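Local coordinates for L-methionine gamma-lyase (Fusobacterium nucleatum subsp. nucleatum, PDB 6LXU), which is a pyridoxal-phosphate-dependent enzyme of the Cys/Met metabolism family, with its cofactor covalently attached to the chain, at residues A[189-201]-A[305-317]. Sequence-based numbering, arbitrary orientation.
Sequences TFATPYMQKPLKL and KKQMKDFGAMISF
The turn carrying Met195, which follows strand 183-187 of the seven-stranded sheet, packs against the link around Lys309 and Gly312 that joins helix 301-307 to strand 314-319 of the five-stranded sheet. Met195 lays its thioether against the backbone of Asp310 and Gly312, SD 3.3 Å from both Asp310 O and Gly312 N, and its CE, swung aside by a chi3 of -116°, rests on Gly312 CA at 3.7 Å. One direct hydrogen bond joins the segments: Lys309 N donates to Met195 O, 2.8 Å away and nearly straight at 161°. Met308 CA adds a C-H...O contact to the same Met195 O at 3.2 Å. The contact thus ties the large PLP-binding domain to the C-terminal domain, the two-domain build of this PLP-dependent family. At the strand end Met314, bent at chi2 and chi3, lays CG over one face of the Phe190 ring, 4.2 Å from its centroid, with SD higher above that face in a distant Met-aromatic contact; Arg376 touches both side chains. The side chains of Gln196 and Gln307 run side by side, their amide planes turned 86° apart, and a water joins Gln196 OE1 to Gln307 NE2, while Asn188 and Val167 respectively bind their NE2 atoms. Further waters link Phe190 O to Ala313 N and Tyr194 OH to Asp310 OD2, a carboxylate oxygen also salt-bridged to Arg275.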
loop_
_atom_site.group_PDB
_atom_site.type_symbol
_atom_site.label_atom_id
_atom_site.label_comp_id
_atom_site.label_asym_id
_atom_site.label_seq_id
_atom_site.Cartn_x
_atom_site.Cartn_y
_atom_site.Cartn_z
ATOM N N THR A 189 -25.326 -8.288 2.602
ATOM C CA THR A 189 -24.488 -7.521 1.672
ATOM C C THR A 189 -25.247 -6.402 0.958
ATOM O O THR A 189 -24.820 -5.255 0.967
ATOM C CB THR A 189 -23.847 -8.453 0.630
ATOM O OG1 THR A 189 -22.976 -9.383 1.288
ATOM C CG2 THR A 189 -23.032 -7.685 -0.385
ATOM N N PHE A 190 -26.353 -6.752 0.299
ATOM C CA PHE A 190 -27.064 -5.778 -0.535
ATOM C C PHE A 190 -27.655 -4.641 0.277
ATOM O O PHE A 190 -27.618 -3.484 -0.128
ATOM C CB PHE A 190 -28.218 -6.446 -1.296
ATOM C CG PHE A 190 -27.839 -7.149 -2.576
ATOM C CD1 PHE A 190 -26.541 -7.598 -2.855
ATOM C CD2 PHE A 190 -28.820 -7.349 -3.534
ATOM C CE1 PHE A 190 -26.248 -8.254 -4.048
ATOM C CE2 PHE A 190 -28.536 -8.006 -4.727
ATOM C CZ PHE A 190 -27.248 -8.448 -4.983
ATOM N N ALA A 191 -28.263 -4.985 1.415
ATOM C CA ALA A 191 -28.965 -3.988 2.212
ATOM C C ALA A 191 -28.006 -3.113 3.000
ATOM O O ALA A 191 -28.204 -1.899 3.096
ATOM C CB ALA A 191 -29.953 -4.655 3.150
ATOM N N THR A 192 -26.980 -3.742 3.574
ATOM C CA THR A 192 -25.998 -3.094 4.448
ATOM C C THR A 192 -26.642 -2.684 5.772
ATOM O O THR A 192 -27.872 -2.569 5.856
ATOM C CB THR A 192 -25.311 -1.841 3.834
ATOM O OG1 THR A 192 -26.106 -0.663 4.079
ATOM C CG2 THR A 192 -25.022 -1.976 2.345
ATOM N N PRO A 193 -25.827 -2.395 6.795
ATOM C CA PRO A 193 -26.434 -1.897 8.042
ATOM C C PRO A 193 -27.032 -0.502 7.957
ATOM O O PRO A 193 -27.725 -0.093 8.904
ATOM C CB PRO A 193 -25.295 -1.964 9.056
ATOM C CG PRO A 193 -24.061 -2.007 8.247
ATOM C CD PRO A 193 -24.396 -2.708 6.973
ATOM N N TYR A 194 -26.818 0.233 6.871
ATOM C CA TYR A 194 -27.564 1.474 6.626
ATOM C C TYR A 194 -29.056 1.207 6.455
ATOM O O TYR A 194 -29.873 2.056 6.836
ATOM C CB TYR A 194 -26.987 2.186 5.391
ATOM C CG TYR A 194 -27.662 3.466 4.980
ATOM C CD1 TYR A 194 -27.258 4.676 5.525
ATOM C CD2 TYR A 194 -28.639 3.487 4.003
ATOM C CE1 TYR A 194 -27.818 5.873 5.142
ATOM C CE2 TYR A 194 -29.244 4.683 3.622
ATOM C CZ TYR A 194 -28.828 5.864 4.214
ATOM O OH TYR A 194 -29.384 7.069 3.850
ATOM N N MET A 195 -29.420 0.069 5.876
ATOM C CA MET A 195 -30.827 -0.244 5.627
ATOM C C MET A 195 -31.415 -1.301 6.536
ATOM O O MET A 195 -32.619 -1.239 6.818
ATOM C CB MET A 195 -31.035 -0.685 4.182
ATOM C CG MET A 195 -30.751 0.437 3.217
ATOM S SD MET A 195 -30.830 -0.027 1.487
ATOM C CE MET A 195 -29.133 0.259 0.995
ATOM N N GLN A 196 -30.634 -2.283 6.972
ATOM C CA GLN A 196 -31.198 -3.472 7.602
ATOM C C GLN A 196 -30.212 -3.975 8.628
ATOM O O GLN A 196 -29.013 -4.042 8.335
ATOM C CB GLN A 196 -31.399 -4.501 6.494
ATOM C CG GLN A 196 -32.090 -5.797 6.840
ATOM C CD GLN A 196 -32.450 -6.563 5.581
ATOM O OE1 GLN A 196 -33.585 -6.502 5.107
ATOM N NE2 GLN A 196 -31.475 -7.263 5.005
ATOM N N LYS A 197 -30.699 -4.314 9.827
ATOM C CA LYS A 197 -29.862 -4.819 10.908
ATOM C C LYS A 197 -30.447 -6.141 11.404
ATOM O O LYS A 197 -31.255 -6.179 12.351
ATOM C CB LYS A 197 -29.724 -3.793 12.035
ATOM C CG LYS A 197 -29.048 -2.500 11.582
ATOM C CD LYS A 197 -28.594 -1.652 12.760
ATOM C CE LYS A 197 -28.171 -0.255 12.329
ATOM N NZ LYS A 197 -27.379 0.440 13.377
ATOM N N PRO A 198 -30.091 -7.239 10.732
ATOM C CA PRO A 198 -30.745 -8.512 11.018
ATOM C C PRO A 198 -30.651 -8.971 12.472
ATOM O O PRO A 198 -31.587 -9.646 12.957
ATOM C CB PRO A 198 -30.036 -9.490 10.063
ATOM C CG PRO A 198 -29.592 -8.633 8.920
ATOM C CD PRO A 198 -29.187 -7.346 9.563
ATOM N N LEU A 199 -29.577 -8.642 13.172
ATOM C CA LEU A 199 -29.456 -9.087 14.562
ATOM C C LEU A 199 -30.569 -8.512 15.432
ATOM O O LEU A 199 -31.014 -9.170 16.383
ATOM C CB LEU A 199 -28.092 -8.710 15.140
ATOM C CG LEU A 199 -26.883 -9.306 14.406
ATOM C CD1 LEU A 199 -25.604 -8.820 15.051
ATOM C CD2 LEU A 199 -26.907 -10.829 14.361
ATOM N N LYS A 200 -31.064 -7.332 15.084
ATOM C CA LYS A 200 -32.167 -6.716 15.837
ATOM C C LYS A 200 -33.498 -7.408 15.587
ATOM O O LYS A 200 -34.471 -7.152 16.322
ATOM C CB LYS A 200 -32.247 -5.224 15.514
ATOM C CG LYS A 200 -30.953 -4.489 15.835
ATOM C CD LYS A 200 -31.063 -2.988 15.649
ATOM C CE LYS A 200 -31.808 -2.330 16.798
ATOM N NZ LYS A 200 -31.667 -0.855 16.757
ATOM N N LEU A 201 -33.555 -8.283 14.580
ATOM C CA LEU A 201 -34.750 -9.040 14.220
ATOM C C LEU A 201 -34.704 -10.485 14.710
ATOM O O LEU A 201 -35.592 -11.261 14.387
ATOM C CB LEU A 201 -34.944 -8.996 12.699
ATOM C CG LEU A 201 -34.979 -7.577 12.120
ATOM C CD1 LEU A 201 -35.093 -7.647 10.608
ATOM C CD2 LEU A 201 -36.110 -6.735 12.692
ATOM N N LYS A 305 -40.666 -2.729 3.472
ATOM C CA LYS A 305 -40.976 -1.497 4.197
ATOM C C LYS A 305 -40.815 -1.649 5.716
ATOM O O LYS A 305 -40.453 -0.700 6.395
ATOM C CB LYS A 305 -42.389 -1.031 3.851
ATOM C CG LYS A 305 -42.737 0.355 4.371
ATOM C CD LYS A 305 -44.147 0.730 3.955
ATOM C CE LYS A 305 -44.505 2.131 4.425
ATOM N NZ LYS A 305 -45.938 2.450 4.182
ATOM N N LYS A 306 -41.076 -2.837 6.248
ATOM C CA LYS A 306 -40.930 -3.072 7.676
ATOM C C LYS A 306 -39.500 -3.282 8.122
ATOM O O LYS A 306 -39.156 -2.906 9.232
ATOM C CB LYS A 306 -41.697 -4.315 8.091
ATOM C CG LYS A 306 -43.211 -4.232 8.109
ATOM C CD LYS A 306 -43.656 -3.381 9.269
ATOM C CE LYS A 306 -45.156 -3.431 9.473
ATOM N NZ LYS A 306 -45.536 -2.665 10.681
ATOM N N GLN A 307 -38.673 -3.950 7.307
ATOM C CA GLN A 307 -37.330 -4.341 7.761
ATOM C C GLN A 307 -36.180 -3.559 7.121
ATOM O O GLN A 307 -35.041 -3.757 7.533
ATOM C CB GLN A 307 -37.127 -5.857 7.616
ATOM C CG GLN A 307 -36.902 -6.341 6.201
ATOM C CD GLN A 307 -36.901 -7.851 6.036
ATOM O OE1 GLN A 307 -37.217 -8.620 6.955
ATOM N NE2 GLN A 307 -36.564 -8.295 4.829
ATOM N N MET A 308 -36.481 -2.680 6.165
ATOM C CA MET A 308 -35.454 -1.885 5.484
ATOM C C MET A 308 -35.744 -0.404 5.670
ATOM O O MET A 308 -36.864 0.051 5.414
ATOM C CB MET A 308 -35.413 -2.172 3.986
ATOM C CG MET A 308 -35.198 -3.634 3.628
ATOM S SD MET A 308 -35.082 -3.916 1.852
ATOM C CE MET A 308 -33.471 -3.249 1.447
ATOM N N LYS A 309 -34.737 0.359 6.069
ATOM C CA LYS A 309 -34.884 1.809 6.226
ATOM C C LYS A 309 -34.911 2.541 4.898
ATOM O O LYS A 309 -35.430 3.653 4.824
ATOM C CB LYS A 309 -33.765 2.366 7.095
ATOM C CG LYS A 309 -33.789 1.841 8.518
ATOM C CD LYS A 309 -32.647 2.464 9.296
ATOM C CE LYS A 309 -32.555 1.955 10.720
ATOM N NZ LYS A 309 -31.410 2.580 11.440
ATOM N N ASP A 310 -34.309 1.943 3.873
ATOM C CA ASP A 310 -34.426 2.422 2.501
ATOM C C ASP A 310 -34.365 1.173 1.636
ATOM O O ASP A 310 -34.045 0.092 2.128
ATOM C CB ASP A 310 -33.319 3.435 2.167
ATOM C CG ASP A 310 -33.698 4.393 1.046
ATOM O OD1 ASP A 310 -34.625 4.079 0.264
ATOM O OD2 ASP A 310 -33.077 5.467 0.957
ATOM N N PHE A 311 -34.682 1.325 0.355
ATOM C CA PHE A 311 -34.987 0.180 -0.496
ATOM C C PHE A 311 -33.846 -0.264 -1.402
ATOM O O PHE A 311 -34.027 -1.160 -2.217
ATOM C CB PHE A 311 -36.238 0.473 -1.329
ATOM C CG PHE A 311 -37.491 0.621 -0.501
ATOM C CD1 PHE A 311 -38.084 -0.482 0.089
ATOM C CD2 PHE A 311 -38.105 1.863 -0.357
ATOM C CE1 PHE A 311 -39.262 -0.354 0.825
ATOM C CE2 PHE A 311 -39.282 1.997 0.379
ATOM C CZ PHE A 311 -39.855 0.889 0.970
ATOM N N GLY A 312 -32.673 0.332 -1.221
ATOM C CA GLY A 312 -31.449 -0.127 -1.844
ATOM C C GLY A 312 -31.067 0.567 -3.118
ATOM O O GLY A 312 -31.782 1.426 -3.638
ATOM N N ALA A 313 -29.892 0.197 -3.611
ATOM C CA ALA A 313 -29.350 0.803 -4.810
ATOM C C ALA A 313 -29.087 -0.205 -5.916
ATOM O O ALA A 313 -28.436 0.119 -6.912
ATOM C CB ALA A 313 -28.114 1.599 -4.456
ATOM N N MET A 314 -29.621 -1.420 -5.754
ATOM C CA MET A 314 -29.661 -2.405 -6.828
ATOM C C MET A 314 -31.006 -2.306 -7.524
ATOM O O MET A 314 -32.050 -2.136 -6.865
ATOM C CB MET A 314 -29.474 -3.807 -6.278
ATOM C CG MET A 314 -28.097 -4.029 -5.672
ATOM S SD MET A 314 -26.709 -3.754 -6.786
ATOM C CE MET A 314 -27.031 -4.914 -8.112
ATOM N N ILE A 315 -30.986 -2.399 -8.846
ATOM C CA ILE A 315 -32.222 -2.398 -9.653
ATOM C C ILE A 315 -32.036 -3.461 -10.706
ATOM O O ILE A 315 -30.996 -3.475 -11.380
ATOM C CB ILE A 315 -32.458 -1.064 -10.380
ATOM C CG1 ILE A 315 -32.392 0.136 -9.427
ATOM C CG2 ILE A 315 -33.806 -1.113 -11.105
ATOM C CD1 ILE A 315 -32.312 1.469 -10.134
ATOM N N SER A 316 -33.020 -4.332 -10.902
ATOM C CA SER A 316 -33.024 -5.139 -12.121
ATOM C C SER A 316 -34.238 -4.768 -12.945
ATOM O O SER A 316 -35.229 -4.255 -12.429
ATOM C CB SER A 316 -33.000 -6.625 -11.836
ATOM O OG SER A 316 -31.798 -6.963 -11.181
ATOM N N PHE A 317 -34.152 -4.995 -14.242
ATOM C CA PHE A 317 -35.278 -4.640 -15.098
ATOM C C PHE A 317 -35.265 -5.512 -16.330
ATOM O O PHE A 317 -34.228 -6.012 -16.751
ATOM C CB PHE A 317 -35.289 -3.140 -15.441
ATOM C CG PHE A 317 -34.037 -2.630 -16.112
ATOM C CD1 PHE A 317 -32.927 -2.220 -15.366
ATOM C CD2 PHE A 317 -33.981 -2.500 -17.495
ATOM C CE1 PHE A 317 -31.793 -1.725 -15.995
ATOM C CE2 PHE A 317 -32.851 -2.006 -18.127
ATOM C CZ PHE A 317 -31.750 -1.617 -17.374
HETATM O O HOH W 1 -28.467 -2.022 -2.372
HETATM O O HOH W 2 -28.804 2.310 10.066
HETATM O O HOH W 3 -31.422 6.987 2.189
HETATM O O HOH W 4 -34.759 -7.109 2.750
HETATM O O HOH W 5 -33.608 -3.993 9.913
#